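Local atomic coordinates of clostripain-related protein (Bacteroides thetaiotaomicron, PDB entry 6N9J), a protein that probably cleaves peptide bonds as a secreted C11 cysteine protease of the clostripain family. Residues A[193-198]-A[215-220]. Residues are numbered along the deposited sequence; the frame is centred on the assembly and turned at random.
Sequences YEVVVP and YSVYAK
Val195 and Val217 meet through one methyl each, CG2 against CG2 at 3.9 Å, and this is the single apolar pair between 193-198 and 215-220. Both CB atoms point at the opposing helix, and the two branched side chains lie at a slant to each other. On Val195 the touching methyl is the branch set between the backbone N and the carbonyl carbon. Val217 is turned differently: its CG1 stands anti to the backbone N (chi1 165°), which leaves CG2, anti to the carbonyl carbon, as the branch presented to Val195.

Glu194 adds a looser approach. Its CB does not face the other helix, but the chain bends at both of its first two torsions (chi1 74°, chi2 -86°) and brings the carboxylate nearer, until OE2 lies 4.4 Å from the same CG2 of Val217. One valine methyl is therefore approached by both an aliphatic and an acidic neighbour, and no hydrogen bond links the segments.

The pair joins the start of helix 193-200 to the C-terminal part of helix 206-221, successive helices that follow strand 178-181 and precede strand 239-244 of the large mixed sheet in this clan CD protease. Only 77 Å² is buried, summed over both sides, and the closest CA atoms, those of Val195 and Val217, remain 8.7 Å apart, evidence of a light surface contact. The same two helices also touch farther back along helix 206-221, where Val195 meets Asn213 and Val196 meets Ile210 and Tyr214. Helix 193-200 is also tied to helix 24-37: Glu33 OE1 accepts a hydrogen bond from Tyr193 N, and the Glu194 side chain touches Glu33 and Glu36.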
loop_
_atom_site.group_PDB
_atom_site.type_symbol
_atom_site.label_atom_id
_atom_site.label_comp_id
_atom_site.label_asym_id
_atom_site.label_seq_id
_atom_site.Cartn_x
_atom_site.Cartn_y
_atom_site.Cartn_z
ATOM N N TYR A 193 -4.017 11.948 -7.674
ATOM C CA TYR A 193 -4.532 11.094 -8.736
ATOM C C TYR A 193 -4.629 11.802 -10.069
ATOM O O TYR A 193 -4.936 11.178 -11.083
ATOM C CB TYR A 193 -5.888 10.521 -8.342
ATOM C CG TYR A 193 -5.755 9.399 -7.346
ATOM C CD1 TYR A 193 -5.336 8.140 -7.758
ATOM C CD2 TYR A 193 -6.031 9.598 -6.002
ATOM C CE1 TYR A 193 -5.196 7.107 -6.864
ATOM C CE2 TYR A 193 -5.896 8.561 -5.087
ATOM C CZ TYR A 193 -5.472 7.321 -5.526
ATOM O OH TYR A 193 -5.319 6.274 -4.652
ATOM N N GLU A 194 -4.359 13.102 -10.077
ATOM C CA GLU A 194 -4.323 13.830 -11.334
ATOM C C GLU A 194 -3.065 13.490 -12.141
ATOM O O GLU A 194 -3.040 13.687 -13.354
ATOM C CB GLU A 194 -4.411 15.339 -11.089
ATOM C CG GLU A 194 -3.148 15.972 -10.544
ATOM C CD GLU A 194 -3.018 15.909 -9.025
ATOM O OE1 GLU A 194 -3.777 15.170 -8.346
ATOM O OE2 GLU A 194 -2.136 16.625 -8.506
ATOM N N VAL A 195 -2.020 12.981 -11.482
ATOM C CA VAL A 195 -0.837 12.507 -12.213
ATOM C C VAL A 195 -0.570 11.012 -12.011
ATOM O O VAL A 195 0.095 10.394 -12.825
ATOM C CB VAL A 195 0.444 13.290 -11.837
ATOM C CG1 VAL A 195 0.489 14.626 -12.577
ATOM C CG2 VAL A 195 0.577 13.465 -10.307
ATOM N N VAL A 196 -1.105 10.424 -10.950
ATOM C CA VAL A 196 -0.979 8.981 -10.757
ATOM C C VAL A 196 -1.856 8.188 -11.748
ATOM O O VAL A 196 -1.441 7.131 -12.231
ATOM C CB VAL A 196 -1.321 8.576 -9.306
ATOM C CG1 VAL A 196 -1.593 7.072 -9.208
ATOM C CG2 VAL A 196 -0.181 8.970 -8.368
ATOM N N VAL A 197 -3.041 8.702 -12.088
ATOM C CA VAL A 197 -3.960 7.968 -12.985
ATOM C C VAL A 197 -3.350 7.680 -14.365
ATOM O O VAL A 197 -3.420 6.544 -14.822
ATOM C CB VAL A 197 -5.330 8.702 -13.161
ATOM C CG1 VAL A 197 -5.982 8.380 -14.523
ATOM C CG2 VAL A 197 -6.268 8.329 -12.030
ATOM N N PRO A 198 -2.745 8.686 -15.031
ATOM C CA PRO A 198 -2.090 8.288 -16.284
ATOM C C PRO A 198 -0.939 7.291 -16.067
ATOM O O PRO A 198 -0.700 6.443 -16.927
ATOM C CB PRO A 198 -1.562 9.618 -16.848
ATOM C CG PRO A 198 -2.394 10.678 -16.190
ATOM C CD PRO A 198 -2.671 10.144 -14.812
ATOM N N TYR A 215 5.372 10.393 -5.462
ATOM C CA TYR A 215 6.389 11.107 -4.701
ATOM C C TYR A 215 6.572 12.574 -5.101
ATOM O O TYR A 215 6.708 13.443 -4.244
ATOM C CB TYR A 215 7.731 10.385 -4.833
ATOM C CG TYR A 215 8.835 11.074 -4.069
ATOM C CD1 TYR A 215 8.922 10.951 -2.687
ATOM C CD2 TYR A 215 9.780 11.864 -4.720
ATOM C CE1 TYR A 215 9.910 11.580 -1.971
ATOM C CE2 TYR A 215 10.790 12.493 -4.008
ATOM C CZ TYR A 215 10.840 12.348 -2.629
ATOM O OH TYR A 215 11.815 12.981 -1.897
ATOM N N SER A 216 6.585 12.846 -6.402
ATOM C CA SER A 216 6.985 14.157 -6.884
ATOM C C SER A 216 6.076 15.301 -6.424
ATOM O O SER A 216 6.541 16.420 -6.213
ATOM C CB SER A 216 7.062 14.148 -8.408
ATOM O OG SER A 216 7.610 15.363 -8.881
ATOM N N VAL A 217 4.784 15.045 -6.272
ATOM C CA VAL A 217 3.904 16.123 -5.846
ATOM C C VAL A 217 4.180 16.477 -4.377
ATOM O O VAL A 217 4.249 17.654 -4.014
ATOM C CB VAL A 217 2.422 15.756 -6.057
ATOM C CG1 VAL A 217 1.512 16.706 -5.295
ATOM C CG2 VAL A 217 2.090 15.784 -7.550
ATOM N N TYR A 218 4.373 15.464 -3.545
ATOM C CA TYR A 218 4.645 15.698 -2.129
ATOM C C TYR A 218 6.024 16.303 -1.923
ATOM O O TYR A 218 6.195 17.195 -1.082
ATOM C CB TYR A 218 4.498 14.399 -1.329
ATOM C CG TYR A 218 3.052 14.065 -1.074
ATOM C CD1 TYR A 218 2.380 14.608 0.015
ATOM C CD2 TYR A 218 2.344 13.238 -1.944
ATOM C CE1 TYR A 218 1.046 14.325 0.239
ATOM C CE2 TYR A 218 1.011 12.948 -1.728
ATOM C CZ TYR A 218 0.366 13.490 -0.634
ATOM O OH TYR A 218 -0.967 13.202 -0.420
ATOM N N ALA A 219 6.998 15.825 -2.697
ATOM C CA ALA A 219 8.355 16.371 -2.672
ATOM C C ALA A 219 8.384 17.864 -2.995
ATOM O O ALA A 219 9.243 18.593 -2.506
ATOM C CB ALA A 219 9.241 15.615 -3.641
ATOM N N LYS A 220 7.437 18.333 -3.804
ATOM C CA LYS A 220 7.478 19.726 -4.225
ATOM C C LYS A 220 6.811 20.704 -3.250
ATOM O O LYS A 220 7.128 21.896 -3.260
ATOM C CB LYS A 220 6.870 19.864 -5.621
ATOM C CG LYS A 220 7.903 19.627 -6.709
ATOM C CD LYS A 220 7.286 19.380 -8.070
ATOM C CE LYS A 220 8.375 19.289 -9.139
ATOM N NZ LYS A 220 7.934 18.496 -10.316
#